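MsStt7d protein (Micromonas, PDB 4IX3) is a homolog of the state transition kinase Stt7 whose catalytic domain, the part described here, binds ADP with magnesium and probably phosphorylates proteins. Local coordinates at residues Gly34-Gly39 with Val48-Lys53; Glu61-Glu66 with Glu105-Met110; Asp68-Val73 with Ala82-Cys87; Ile21-Gly26 with Gly101-Gly106; Cys162-Arg167 with Gly190-Cys195. All blocks are in the same frame, centred on the assembly; numbering follows the deposited sequence.

Interaction 1 of 5, residues Gly34-Gly39 with Val48-Lys53; sequences GTVFRG and VLKNAK
Thr35 with Asn51 and Phe37 with Leu49 form the hydrogen-bonded pairs between two antiparallel strands whose axes come within 4.5 Å at 153°, with Val36 opposite Lys50 and Arg38 opposite Val48 as non-hydrogen-bonded pairs. The shortest of the four backbone bonds runs from Phe37 N to Leu49 O at 2.7 Å. The longest runs from Asn51 N to Thr35 O at 3.0 Å. Lys50 lies on the same face as Val36. Its CG stands anti to the backbone N (chi1 -174°) and the chain stays extended from there, so its methylenes run past Val36: CD lies 4.0 Å from Val36 CG2. Farther out, Lys50 CE comes 3.8 Å from Gly34 CA, where a CB on Gly34 would collide with it. The ammonium leaves the strand pair for a salt bridge with Glu66, and NZ also donates to a water. On the other face Thr35 and Asn51 lie side by side, pointing the same way. A water joins the two: it sits 2.7 Å from Thr35 OG1, donates to Asn51 OD1 at 2.7 Å, and donates again to Ala52 O. The same OD1 lies in the plane of the Phe37 ring at its edge, 4.0 Å from CE2. On the same face as the ring, Leu49 CD1 packs on Gly39 CA, and Trp108 of the next strand touches both Leu49 and Asn51. This is the beta2-beta3 hairpin of the protein kinase N-lobe, following the glycine-rich loop; Lys50 contacts ADP in a nucleotide-bound form of this protein, and its bridge to Glu66 is the lysine-glutamate pair typical of an active kinase arrangement.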
# COMPACT_ATOMS: atom_id res chain seq x y z
N GLY B 34 -2.45 3.79 4.23
CA GLY B 34 -2.15 5.07 4.87
C GLY B 34 -0.69 5.47 4.89
O GLY B 34 0.20 4.69 4.48
N THR B 35 -0.42 6.67 5.36
CA THR B 35 0.93 7.19 5.44
C THR B 35 1.16 7.71 6.84
O THR B 35 0.31 8.43 7.38
CB THR B 35 1.16 8.32 4.42
OG1 THR B 35 0.72 7.86 3.12
CG2 THR B 35 2.63 8.69 4.33
N VAL B 36 2.28 7.32 7.44
CA VAL B 36 2.64 7.73 8.81
C VAL B 36 3.75 8.78 8.70
O VAL B 36 4.70 8.60 7.93
CB VAL B 36 3.06 6.52 9.69
CG1 VAL B 36 3.47 7.03 11.06
CG2 VAL B 36 1.91 5.52 9.78
N PHE B 37 3.63 9.85 9.47
CA PHE B 37 4.64 10.88 9.56
C PHE B 37 5.04 11.09 11.03
O PHE B 37 4.25 10.83 11.93
CB PHE B 37 4.04 12.22 9.10
CG PHE B 37 3.59 12.23 7.67
CD1 PHE B 37 4.39 12.77 6.70
CD2 PHE B 37 2.33 11.76 7.33
CE1 PHE B 37 3.97 12.76 5.38
CE2 PHE B 37 1.87 11.81 6.01
CZ PHE B 37 2.70 12.33 5.05
N ARG B 38 6.24 11.57 11.29
CA ARG B 38 6.55 12.08 12.64
C ARG B 38 5.95 13.48 12.75
O ARG B 38 5.78 14.19 11.76
CB ARG B 38 8.05 12.21 12.86
CG ARG B 38 8.78 10.90 12.98
CD ARG B 38 10.21 11.30 13.26
NE ARG B 38 11.10 10.15 13.28
CZ ARG B 38 11.63 9.62 12.19
NH1 ARG B 38 11.33 10.13 11.00
NH2 ARG B 38 12.41 8.54 12.27
N GLY B 39 5.65 13.90 13.97
CA GLY B 39 5.22 15.28 14.21
C GLY B 39 5.55 15.70 15.62
O GLY B 39 6.14 14.94 16.40
N VAL B 48 3.40 10.54 16.42
CA VAL B 48 3.34 9.93 15.09
C VAL B 48 1.91 10.18 14.60
O VAL B 48 0.97 10.15 15.38
CB VAL B 48 3.70 8.44 15.20
CG1 VAL B 48 3.30 7.69 13.95
CG2 VAL B 48 5.19 8.29 15.42
N LEU B 49 1.77 10.44 13.31
CA LEU B 49 0.53 10.92 12.70
C LEU B 49 0.26 10.06 11.47
O LEU B 49 1.18 9.80 10.70
CB LEU B 49 0.73 12.37 12.21
CG LEU B 49 0.86 13.40 13.34
CD1 LEU B 49 1.64 14.60 12.86
CD2 LEU B 49 -0.54 13.71 13.86
N LYS B 50 -0.98 9.65 11.28
CA LYS B 50 -1.32 8.84 10.10
C LYS B 50 -2.52 9.42 9.40
O LYS B 50 -3.52 9.74 10.06
CB LYS B 50 -1.67 7.39 10.50
CG LYS B 50 -1.90 6.47 9.29
CD LYS B 50 -2.05 5.00 9.72
CE LYS B 50 -2.23 4.13 8.51
NZ LYS B 50 -2.40 2.68 8.92
N ASN B 51 -2.47 9.45 8.06
CA ASN B 51 -3.67 9.75 7.29
C ASN B 51 -3.88 8.65 6.23
O ASN B 51 -3.06 7.72 6.13
CB ASN B 51 -3.65 11.15 6.66
CG ASN B 51 -2.66 11.27 5.50
OD1 ASN B 51 -1.79 10.40 5.30
ND2 ASN B 51 -2.79 12.37 4.73
N ALA B 52 -4.99 8.70 5.51
CA ALA B 52 -5.28 7.72 4.45
C ALA B 52 -4.50 8.09 3.19
O ALA B 52 -4.25 9.27 2.91
CB ALA B 52 -6.78 7.69 4.17
N LYS B 53 -4.13 7.09 2.39
CA LYS B 53 -3.63 7.32 1.02
C LYS B 53 -4.81 7.71 0.14
O LYS B 53 -5.82 7.00 0.12
CB LYS B 53 -2.96 6.04 0.49
CG LYS B 53 -1.60 5.83 1.17
CD LYS B 53 -0.94 4.54 0.69
CE LYS B 53 -0.33 4.67 -0.68
NZ LYS B 53 0.47 3.43 -0.84
O HOH W 1 -1.43 1.41 6.18
O HOH W 2 -1.18 9.79 2.71

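Interaction 2 of 5, residues Glu61-Glu66 with Glu105-Met110; sequences ELLECE and EGLWLM
Leu63 projects from helix 61-66 onto strand 106-110 and meets Leu107 and Leu109 with its two methyl branches. The segment axes pass 9.6 Å apart at 32°. Apolar packing makes up most of the contact. In Leu63, chi1 of -171° sets CG anti to the backbone N, facing the strand; from there CD1 lies 3.7 Å from Leu109 CD1, the two side chains sliding past each other in opposite directions. Its CD2 turns to the other leucine, 4.1 Å from Leu107 CD2 and 3.5 Å from the backbone Leu107 O. Two glutamates add methylenes: Glu64 CG lies 4.1 Å from Leu107 CD2, the chains crossing at about a right angle, and Glu66 CG lies 4.1 Å from Leu109 CD1. Their charges serve elsewhere, Glu64 in a salt bridge with Arg11 and Glu66 in one with Lys50. An alanine in place of Leu63 would take away both methyl branches and would probably open a gap between helix and strand facing Leu107 and Leu109. No hydrogen bond crosses the contact, so helix C of the kinase fold rests on beta5 through van der Waals contact, almost all of it between hydrocarbon groups, and Glu66 combines a greasy stem against the sheet with a carboxylate paired to the nucleotide-site lysine.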
# COMPACT_ATOMS: atom_id res chain seq x y z
N GLU B 61 -12.24 4.16 4.87
CA GLU B 61 -12.97 3.22 5.72
C GLU B 61 -11.98 2.39 6.54
O GLU B 61 -12.21 2.09 7.72
CB GLU B 61 -13.91 2.37 4.89
CG GLU B 61 -15.09 3.16 4.30
CD GLU B 61 -14.78 4.13 3.13
OE1 GLU B 61 -13.76 4.02 2.40
OE2 GLU B 61 -15.62 5.02 2.87
N LEU B 62 -10.85 2.03 5.95
CA LEU B 62 -9.83 1.26 6.70
C LEU B 62 -9.22 2.12 7.81
O LEU B 62 -8.98 1.62 8.92
CB LEU B 62 -8.74 0.76 5.72
CG LEU B 62 -9.22 -0.33 4.77
CD1 LEU B 62 -8.15 -0.51 3.71
CD2 LEU B 62 -9.47 -1.63 5.51
N LEU B 63 -8.97 3.41 7.56
CA LEU B 63 -8.44 4.26 8.61
C LEU B 63 -9.49 4.44 9.71
O LEU B 63 -9.13 4.51 10.90
CB LEU B 63 -8.01 5.61 8.04
CG LEU B 63 -7.23 6.52 9.00
CD1 LEU B 63 -5.84 5.95 9.27
CD2 LEU B 63 -7.09 7.93 8.40
N GLU B 64 -10.77 4.54 9.36
CA GLU B 64 -11.82 4.63 10.36
C GLU B 64 -11.87 3.38 11.23
O GLU B 64 -12.07 3.47 12.44
CB GLU B 64 -13.16 4.87 9.71
CG GLU B 64 -13.32 6.33 9.29
CD GLU B 64 -14.56 6.58 8.46
OE1 GLU B 64 -15.14 5.63 7.91
OE2 GLU B 64 -14.82 7.78 8.22
N CYS B 65 -11.69 2.21 10.62
CA CYS B 65 -11.64 0.99 11.41
C CYS B 65 -10.42 1.00 12.34
O CYS B 65 -10.52 0.62 13.53
CB CYS B 65 -11.62 -0.22 10.50
SG CYS B 65 -12.02 -1.72 11.38
N GLU B 66 -9.25 1.35 11.82
CA GLU B 66 -8.06 1.46 12.65
C GLU B 66 -8.31 2.41 13.81
O GLU B 66 -7.91 2.16 14.96
CB GLU B 66 -6.88 1.95 11.81
CG GLU B 66 -5.63 2.11 12.65
CD GLU B 66 -4.39 2.35 11.81
OE1 GLU B 66 -4.54 2.42 10.56
OE2 GLU B 66 -3.30 2.52 12.40
N GLU B 105 -6.05 18.44 4.46
CA GLU B 105 -7.48 18.08 4.51
C GLU B 105 -7.67 16.57 4.70
O GLU B 105 -7.07 15.75 3.98
CB GLU B 105 -8.11 18.58 3.18
CG GLU B 105 -9.60 18.28 3.05
CD GLU B 105 -9.97 16.88 2.54
OE1 GLU B 105 -9.29 16.44 1.57
OE2 GLU B 105 -10.95 16.26 3.04
N GLY B 106 -8.58 16.19 5.59
CA GLY B 106 -8.98 14.80 5.84
C GLY B 106 -8.71 14.37 7.28
O GLY B 106 -8.28 15.14 8.11
N LEU B 107 -8.94 13.11 7.53
CA LEU B 107 -8.86 12.52 8.87
C LEU B 107 -7.41 12.13 9.16
O LEU B 107 -6.75 11.45 8.36
CB LEU B 107 -9.78 11.30 8.94
CG LEU B 107 -9.76 10.58 10.30
CD1 LEU B 107 -10.38 11.48 11.36
CD2 LEU B 107 -10.58 9.28 10.16
N TRP B 108 -6.96 12.47 10.35
CA TRP B 108 -5.67 12.07 10.91
C TRP B 108 -5.83 11.32 12.21
O TRP B 108 -6.72 11.66 13.02
CB TRP B 108 -4.78 13.27 11.20
CG TRP B 108 -4.35 13.99 9.96
CD1 TRP B 108 -5.04 14.94 9.21
CD2 TRP B 108 -3.10 13.78 9.30
NE1 TRP B 108 -4.25 15.35 8.16
CE2 TRP B 108 -3.05 14.68 8.17
CE3 TRP B 108 -1.98 12.98 9.59
CZ2 TRP B 108 -1.98 14.69 7.31
CZ3 TRP B 108 -0.89 13.02 8.74
CH2 TRP B 108 -0.88 13.85 7.61
N LEU B 109 -4.97 10.32 12.47
CA LEU B 109 -4.83 9.71 13.81
C LEU B 109 -3.50 10.12 14.38
O LEU B 109 -2.51 10.33 13.66
CB LEU B 109 -4.90 8.19 13.66
CG LEU B 109 -6.13 7.67 12.94
CD1 LEU B 109 -6.14 6.14 12.98
CD2 LEU B 109 -7.42 8.23 13.56
N MET B 110 -3.40 10.15 15.72
CA MET B 110 -2.18 10.55 16.40
C MET B 110 -1.88 9.61 17.57
O MET B 110 -2.79 9.21 18.30
CB MET B 110 -2.31 11.99 16.90
CG MET B 110 -1.00 12.58 17.43
SD MET B 110 -1.08 14.37 17.70
CE MET B 110 -1.99 14.42 19.25

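Interaction 3 of 5, residues Asp68-Val73 with Ala82-Cys87; sequences DVNYHV and ARFMGC
Asn70 and Tyr71 on helix C of the kinase N-lobe meet Phe84 at the start of beta4, where the chain comes back after the helix C-beta4 connection; the helix and strand segments run at 141° to each other. Phe84 is caught from three directions. Over one face stands Asn70 CB, a CH-pi contact 3.6 Å from the ring centroid and only 6° off the normal. The opposite face is covered by the backbone of its own strand, with Gly86 N above the centre. The rim then strikes Tyr71: the rings form a T-shaped pair with centroids 4.8 Å apart and planes at 88°, Phe84 CE2 sitting above the middle of the tyrosine ring, 3.7 Å from Tyr71 CZ. Past this, Tyr71 OH comes within 4.0 Å of Gly86 CA. Gly86 pairs, together with Met85, against Met110 in a classic beta bulge. Asn70 has a second role. Its OD1 takes a water at 3.2 Å that also donates to Ala82 O at 2.9 Å, and Trp111 NE1 is a further donor to it, while ND2 binds Glu66 O. Asn70 thus lays its CB on the ring face while the amide beyond it binds polar partners; OD1 has two donors and ND2 one acceptor, which is consistent with a buried asparagine lying against an aromatic face.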
# COMPACT_ATOMS: atom_id res chain seq x y z
N ASP B 68 -11.31 3.11 15.24
CA ASP B 68 -12.23 2.45 16.17
C ASP B 68 -11.45 1.42 17.04
O ASP B 68 -11.67 1.32 18.28
CB ASP B 68 -13.34 1.69 15.43
CG ASP B 68 -14.31 2.60 14.68
OD1 ASP B 68 -14.41 3.79 15.02
OD2 ASP B 68 -15.04 2.07 13.78
N VAL B 69 -10.63 0.59 16.40
CA VAL B 69 -9.89 -0.46 17.15
C VAL B 69 -8.93 0.24 18.10
O VAL B 69 -8.75 -0.23 19.24
CB VAL B 69 -9.18 -1.45 16.19
CG1 VAL B 69 -8.27 -2.40 16.98
CG2 VAL B 69 -10.20 -2.21 15.35
N ASN B 70 -8.28 1.35 17.72
CA ASN B 70 -7.42 2.08 18.66
C ASN B 70 -8.19 2.63 19.85
O ASN B 70 -7.69 2.55 20.95
CB ASN B 70 -6.68 3.22 17.97
CG ASN B 70 -5.34 2.78 17.43
OD1 ASN B 70 -4.35 2.78 18.16
ND2 ASN B 70 -5.29 2.41 16.15
N TYR B 71 -9.42 3.09 19.65
CA TYR B 71 -10.20 3.52 20.81
C TYR B 71 -10.49 2.32 21.69
O TYR B 71 -10.45 2.42 22.93
CB TYR B 71 -11.51 4.20 20.38
CG TYR B 71 -11.32 5.65 20.01
CD1 TYR B 71 -11.14 6.62 21.00
CD2 TYR B 71 -11.43 6.09 18.69
CE1 TYR B 71 -11.01 7.99 20.71
CE2 TYR B 71 -11.35 7.45 18.39
CZ TYR B 71 -11.10 8.39 19.38
OH TYR B 71 -10.99 9.72 19.06
N HIS B 72 -10.84 1.18 21.10
CA HIS B 72 -11.11 -0.03 21.89
C HIS B 72 -9.89 -0.44 22.72
O HIS B 72 -10.04 -0.81 23.89
CB HIS B 72 -11.54 -1.18 20.97
CG HIS B 72 -12.03 -2.39 21.69
ND1 HIS B 72 -13.23 -2.45 22.30
CD2 HIS B 72 -11.42 -3.63 21.86
CE1 HIS B 72 -13.37 -3.68 22.84
NE2 HIS B 72 -12.27 -4.40 22.55
N VAL B 73 -8.73 -0.46 22.08
CA VAL B 73 -7.48 -0.84 22.76
C VAL B 73 -7.09 0.16 23.85
O VAL B 73 -6.62 -0.24 24.93
CB VAL B 73 -6.33 -1.03 21.75
CG1 VAL B 73 -4.98 -1.19 22.45
CG2 VAL B 73 -6.64 -2.27 20.92
N ALA B 82 1.36 1.40 21.11
CA ALA B 82 1.65 2.82 21.21
C ALA B 82 0.41 3.61 21.69
O ALA B 82 -0.74 3.37 21.24
CB ALA B 82 2.07 3.38 19.87
N ARG B 83 0.66 4.55 22.62
CA ARG B 83 -0.45 5.27 23.24
C ARG B 83 -1.20 6.12 22.20
O ARG B 83 -0.60 6.90 21.48
CB ARG B 83 0.12 6.18 24.33
CG ARG B 83 -0.94 7.09 24.99
CD ARG B 83 -0.41 7.76 26.28
NE ARG B 83 0.88 8.45 26.09
CZ ARG B 83 1.01 9.76 25.82
NH1 ARG B 83 -0.07 10.53 25.71
NH2 ARG B 83 2.25 10.27 25.75
N PHE B 84 -2.51 5.92 22.18
CA PHE B 84 -3.38 6.55 21.19
C PHE B 84 -3.83 7.90 21.74
O PHE B 84 -4.48 7.98 22.79
CB PHE B 84 -4.58 5.66 20.90
CG PHE B 84 -5.56 6.22 19.90
CD1 PHE B 84 -5.12 6.64 18.64
CD2 PHE B 84 -6.91 6.30 20.21
CE1 PHE B 84 -6.05 7.15 17.71
CE2 PHE B 84 -7.83 6.72 19.25
CZ PHE B 84 -7.39 7.17 18.02
N MET B 85 -3.63 8.96 20.96
CA MET B 85 -3.94 10.32 21.42
C MET B 85 -5.16 10.89 20.72
O MET B 85 -5.61 11.98 21.11
CB MET B 85 -2.73 11.22 21.19
CG MET B 85 -1.52 10.77 22.02
SD MET B 85 -0.00 11.72 21.73
CE MET B 85 -0.31 13.26 22.60
N GLY B 86 -5.83 10.14 19.85
CA GLY B 86 -7.08 10.57 19.24
C GLY B 86 -6.97 10.91 17.77
O GLY B 86 -6.07 10.42 17.08
N CYS B 87 -7.93 11.68 17.29
CA CYS B 87 -8.00 12.02 15.89
C CYS B 87 -7.97 13.52 15.69
O CYS B 87 -8.21 14.26 16.64
CB CYS B 87 -9.24 11.41 15.24
SG CYS B 87 -10.78 12.21 15.70
O HOH W 3 -1.35 1.91 18.79

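Interaction 4 of 5, residues Ile21-Gly26 with Gly101-Gly106; sequences IRVLPG and GTLTEG
Leu103, in the loop between beta4 and beta5, packs against Ile21 of strand 21-23. Its CB is not aimed at that strand; the chain nears it from CG on: chi1 of -63° sets CG anti to the carbonyl carbon, 4.1 Å from Ile21 CG2. From CG the branches part. CD1 meets the isoleucine most closely, 3.9 Å from Ile21 CD1, and also lies near CG2; CD2 touches Ile21 CG2 as well and comes 4.3 Å from Val23 CB. Outside the strand, Leu103 also packs on Leu90 and Trp108. Beside this apolar patch the backbones meet at Gly101. Val23 N donates to Gly101 O at 2.9 Å in a nearly straight bond (169° at the hydrogen), although the nitrogen stands well above the carbonyl plane. Val23 CG1, placed between its backbone N and carbonyl carbon, presses to 3.4 Å of Gly101 C. One water then joins the segments, donating to Ile21 O at 2.9 Å and accepting from Leu103 N at 2.9 Å; a second donates to Ile21 O and weakly to Gly101 O. Replacing Leu103 by an alanine would probably leave Ile21 CD1 and CG2 facing a gap where CG and its two methyls had been. Beta1 and the beta4-beta5 loop are therefore joined by one direct backbone bond, water bridges and branched aliphatic contacts, with Val23 CG1 packed on the very carbonyl that accepts the backbone bond.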
# COMPACT_ATOMS: atom_id res chain seq x y z
N ILE B 21 -0.18 21.13 16.08
CA ILE B 21 0.51 19.97 15.50
C ILE B 21 1.36 20.52 14.37
O ILE B 21 0.86 21.15 13.42
CB ILE B 21 -0.48 18.88 15.01
CG1 ILE B 21 -1.22 18.30 16.24
CG2 ILE B 21 0.27 17.76 14.28
CD1 ILE B 21 -2.49 17.56 15.92
N ARG B 22 2.63 20.12 14.40
CA ARG B 22 3.55 20.33 13.31
C ARG B 22 3.92 18.96 12.76
O ARG B 22 4.36 18.09 13.51
CB ARG B 22 4.81 21.09 13.77
CG ARG B 22 5.77 21.36 12.65
CD ARG B 22 6.84 22.35 13.08
NE ARG B 22 7.68 21.80 14.13
CZ ARG B 22 8.73 21.01 13.90
NH1 ARG B 22 9.01 20.64 12.65
NH2 ARG B 22 9.49 20.59 14.91
N VAL B 23 3.76 18.80 11.46
CA VAL B 23 4.06 17.53 10.78
C VAL B 23 5.43 17.66 10.13
O VAL B 23 5.76 18.69 9.52
CB VAL B 23 2.90 17.05 9.87
CG1 VAL B 23 2.46 18.09 8.86
CG2 VAL B 23 3.29 15.74 9.18
N LEU B 24 6.25 16.63 10.29
CA LEU B 24 7.57 16.63 9.65
C LEU B 24 7.49 15.86 8.33
O LEU B 24 6.98 14.74 8.28
CB LEU B 24 8.60 15.97 10.58
CG LEU B 24 9.14 16.79 11.74
CD1 LEU B 24 8.06 17.31 12.67
CD2 LEU B 24 10.16 15.98 12.52
N PRO B 25 7.93 16.48 7.23
CA PRO B 25 7.97 15.73 5.97
C PRO B 25 8.81 14.45 6.05
O PRO B 25 9.74 14.35 6.86
CB PRO B 25 8.62 16.71 4.99
CG PRO B 25 8.46 18.07 5.58
CD PRO B 25 8.16 17.93 7.04
N GLY B 26 8.42 13.44 5.27
CA GLY B 26 9.14 12.17 5.22
C GLY B 26 8.34 11.03 5.83
O GLY B 26 8.39 10.83 7.03
N GLY B 101 4.54 21.97 7.00
CA GLY B 101 4.40 21.43 8.35
C GLY B 101 3.01 21.43 8.96
O GLY B 101 2.85 21.25 10.16
N THR B 102 1.98 21.56 8.12
CA THR B 102 0.63 21.63 8.60
C THR B 102 -0.18 20.45 8.09
O THR B 102 0.01 19.97 6.95
CB THR B 102 -0.06 22.94 8.21
OG1 THR B 102 0.14 23.15 6.81
CG2 THR B 102 0.51 24.09 9.00
N LEU B 103 -1.13 20.01 8.90
CA LEU B 103 -1.96 18.87 8.52
C LEU B 103 -2.85 19.15 7.31
O LEU B 103 -3.52 20.19 7.26
CB LEU B 103 -2.85 18.42 9.69
CG LEU B 103 -2.08 17.93 10.91
CD1 LEU B 103 -3.09 17.74 12.03
CD2 LEU B 103 -1.29 16.65 10.62
N THR B 104 -2.92 18.21 6.37
CA THR B 104 -3.72 18.39 5.15
C THR B 104 -5.19 17.99 5.37
O THR B 104 -5.55 17.27 6.34
CB THR B 104 -3.12 17.54 4.02
OG1 THR B 104 -2.96 16.21 4.51
CG2 THR B 104 -1.75 18.08 3.61
N GLU B 105 -6.05 18.44 4.46
CA GLU B 105 -7.48 18.08 4.51
C GLU B 105 -7.67 16.57 4.70
O GLU B 105 -7.07 15.75 3.98
CB GLU B 105 -8.11 18.58 3.18
CG GLU B 105 -9.60 18.28 3.05
CD GLU B 105 -9.97 16.88 2.54
OE1 GLU B 105 -9.29 16.44 1.57
OE2 GLU B 105 -10.95 16.26 3.04
N GLY B 106 -8.58 16.19 5.59
CA GLY B 106 -8.98 14.80 5.84
C GLY B 106 -8.71 14.37 7.28
O GLY B 106 -8.28 15.14 8.11
O HOH W 4 -1.26 21.37 11.44
O HOH W 5 1.97 23.51 12.47

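Interaction 5 of 5, residues Cys162-Arg167 with Gly190-Cys195; sequences CGVVHR and GAAALC
Val165 and Ala193 exchange backbone hydrogen bonds in both directions, each 2.9 Å between N and O, and form the hydrogen-bonded pair of a short antiparallel bridge. Cys195 N extends it with a bond to Gly163 O at 2.7 Å. On one side Val165 CG2 lies 3.8 Å from Cys195 SG; on the other Val164 CG2 meets Leu194 CD1 at 4.1 Å, the two chains at a slant. Past the strands Arg167 takes over: its CD packs 3.7 Å from Ala191 CB, and Ala191 O sits at the edge of the guanidinium, near its plane. A water closes this end, donating to His166 O and accepting from Ala191 N. The next shell fixes the chain. Asp249 receives both His166 N and Arg167 N, holding that turn. Gly163, with positive phi, is the C-prime residue of a Schellman motif that ends the preceding helix. The arrangement is the beta6-beta9 bridge of protein kinases, tying the HRD motif of the catalytic loop (His166, Arg167, Asp168) to the activation segment just after the DLG motif; Asp168 and Asp188 of these two motifs both bind magnesium in this structure.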
# COMPACT_ATOMS: atom_id res chain seq x y z
N CYS B 162 -9.75 -9.02 24.91
CA CYS B 162 -10.76 -8.03 24.59
C CYS B 162 -11.19 -8.08 23.14
O CYS B 162 -11.84 -7.15 22.63
CB CYS B 162 -10.35 -6.62 25.03
SG CYS B 162 -9.07 -5.86 24.02
N GLY B 163 -10.92 -9.22 22.49
CA GLY B 163 -11.45 -9.51 21.17
C GLY B 163 -10.63 -9.02 19.99
O GLY B 163 -11.08 -9.16 18.86
N VAL B 164 -9.46 -8.45 20.20
CA VAL B 164 -8.65 -7.91 19.13
C VAL B 164 -7.60 -8.88 18.66
O VAL B 164 -6.84 -9.41 19.51
CB VAL B 164 -8.01 -6.58 19.59
CG1 VAL B 164 -7.08 -6.02 18.50
CG2 VAL B 164 -9.12 -5.57 19.94
N VAL B 165 -7.55 -9.12 17.36
CA VAL B 165 -6.44 -9.84 16.74
C VAL B 165 -5.62 -8.84 15.94
O VAL B 165 -6.20 -8.10 15.12
CB VAL B 165 -6.93 -11.02 15.88
CG1 VAL B 165 -5.79 -11.72 15.14
CG2 VAL B 165 -7.71 -11.98 16.76
N HIS B 166 -4.33 -8.77 16.20
CA HIS B 166 -3.53 -7.65 15.67
C HIS B 166 -3.32 -7.85 14.15
O HIS B 166 -3.43 -6.89 13.38
CB HIS B 166 -2.19 -7.62 16.44
CG HIS B 166 -1.26 -6.58 15.94
ND1 HIS B 166 -0.95 -5.41 16.57
CD2 HIS B 166 -0.56 -6.59 14.76
CE1 HIS B 166 -0.08 -4.70 15.81
NE2 HIS B 166 0.17 -5.47 14.71
N ARG B 167 -2.99 -9.08 13.76
CA ARG B 167 -2.87 -9.42 12.35
C ARG B 167 -1.51 -9.09 11.71
O ARG B 167 -1.17 -9.65 10.68
CB ARG B 167 -3.99 -8.77 11.54
CG ARG B 167 -4.79 -9.74 10.69
CD ARG B 167 -5.23 -9.10 9.38
NE ARG B 167 -6.64 -9.35 9.10
CZ ARG B 167 -7.08 -10.25 8.22
NH1 ARG B 167 -6.21 -10.99 7.54
NH2 ARG B 167 -8.38 -10.42 8.03
N GLY B 190 -3.59 -1.30 11.91
CA GLY B 190 -4.27 -1.03 10.62
C GLY B 190 -4.94 -2.24 9.98
O GLY B 190 -5.88 -2.12 9.21
N ALA B 191 -4.47 -3.45 10.32
CA ALA B 191 -5.12 -4.66 9.84
C ALA B 191 -5.84 -5.42 10.95
O ALA B 191 -6.34 -6.52 10.74
CB ALA B 191 -4.11 -5.59 9.18
N ALA B 192 -5.90 -4.83 12.14
CA ALA B 192 -6.44 -5.53 13.25
C ALA B 192 -7.95 -5.74 13.12
O ALA B 192 -8.69 -4.93 12.51
CB ALA B 192 -6.14 -4.76 14.52
N ALA B 193 -8.41 -6.82 13.73
CA ALA B 193 -9.83 -7.15 13.75
C ALA B 193 -10.39 -7.11 15.16
O ALA B 193 -9.73 -7.59 16.10
CB ALA B 193 -10.13 -8.51 13.12
N LEU B 194 -11.55 -6.50 15.33
CA LEU B 194 -12.35 -6.74 16.54
C LEU B 194 -13.34 -7.89 16.32
O LEU B 194 -14.19 -7.82 15.42
CB LEU B 194 -13.07 -5.45 17.00
CG LEU B 194 -13.93 -5.62 18.25
CD1 LEU B 194 -13.12 -6.10 19.45
CD2 LEU B 194 -14.66 -4.30 18.54
N CYS B 195 -13.08 -9.02 16.98
CA CYS B 195 -13.69 -10.28 16.58
C CYS B 195 -14.88 -10.66 17.42
O CYS B 195 -15.44 -11.73 17.23
CB CYS B 195 -12.65 -11.39 16.70
SG CYS B 195 -11.22 -11.10 15.66
O HOH W 6 -2.49 -4.54 12.06

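How the interactions relate
Interactions 1 to 4 lie in the N-lobe, and interaction 5 lies across the cleft at the magnesium site. The beta3 strand of interaction 1 pairs with the beta5 strand of interaction 2, Lys50 O to Leu109 N at 2.9 Å, and its lysine meets the helix through Lys50 NZ to Glu66 OE1 at 2.7 Å. That carboxylate oxygen also comes within 3.5 Å of Gly190 CA in interaction 5. Helix 59-76 serves interactions 2 and 3, and His72 NE2 bonds Cys162 O at 2.8 Å, linking interaction 3 to interaction 5. Interaction 4 brings strand 21-23, a neighbour of strand 34-41, against the loop before beta5, its centre about 28 Å from that of interaction 5.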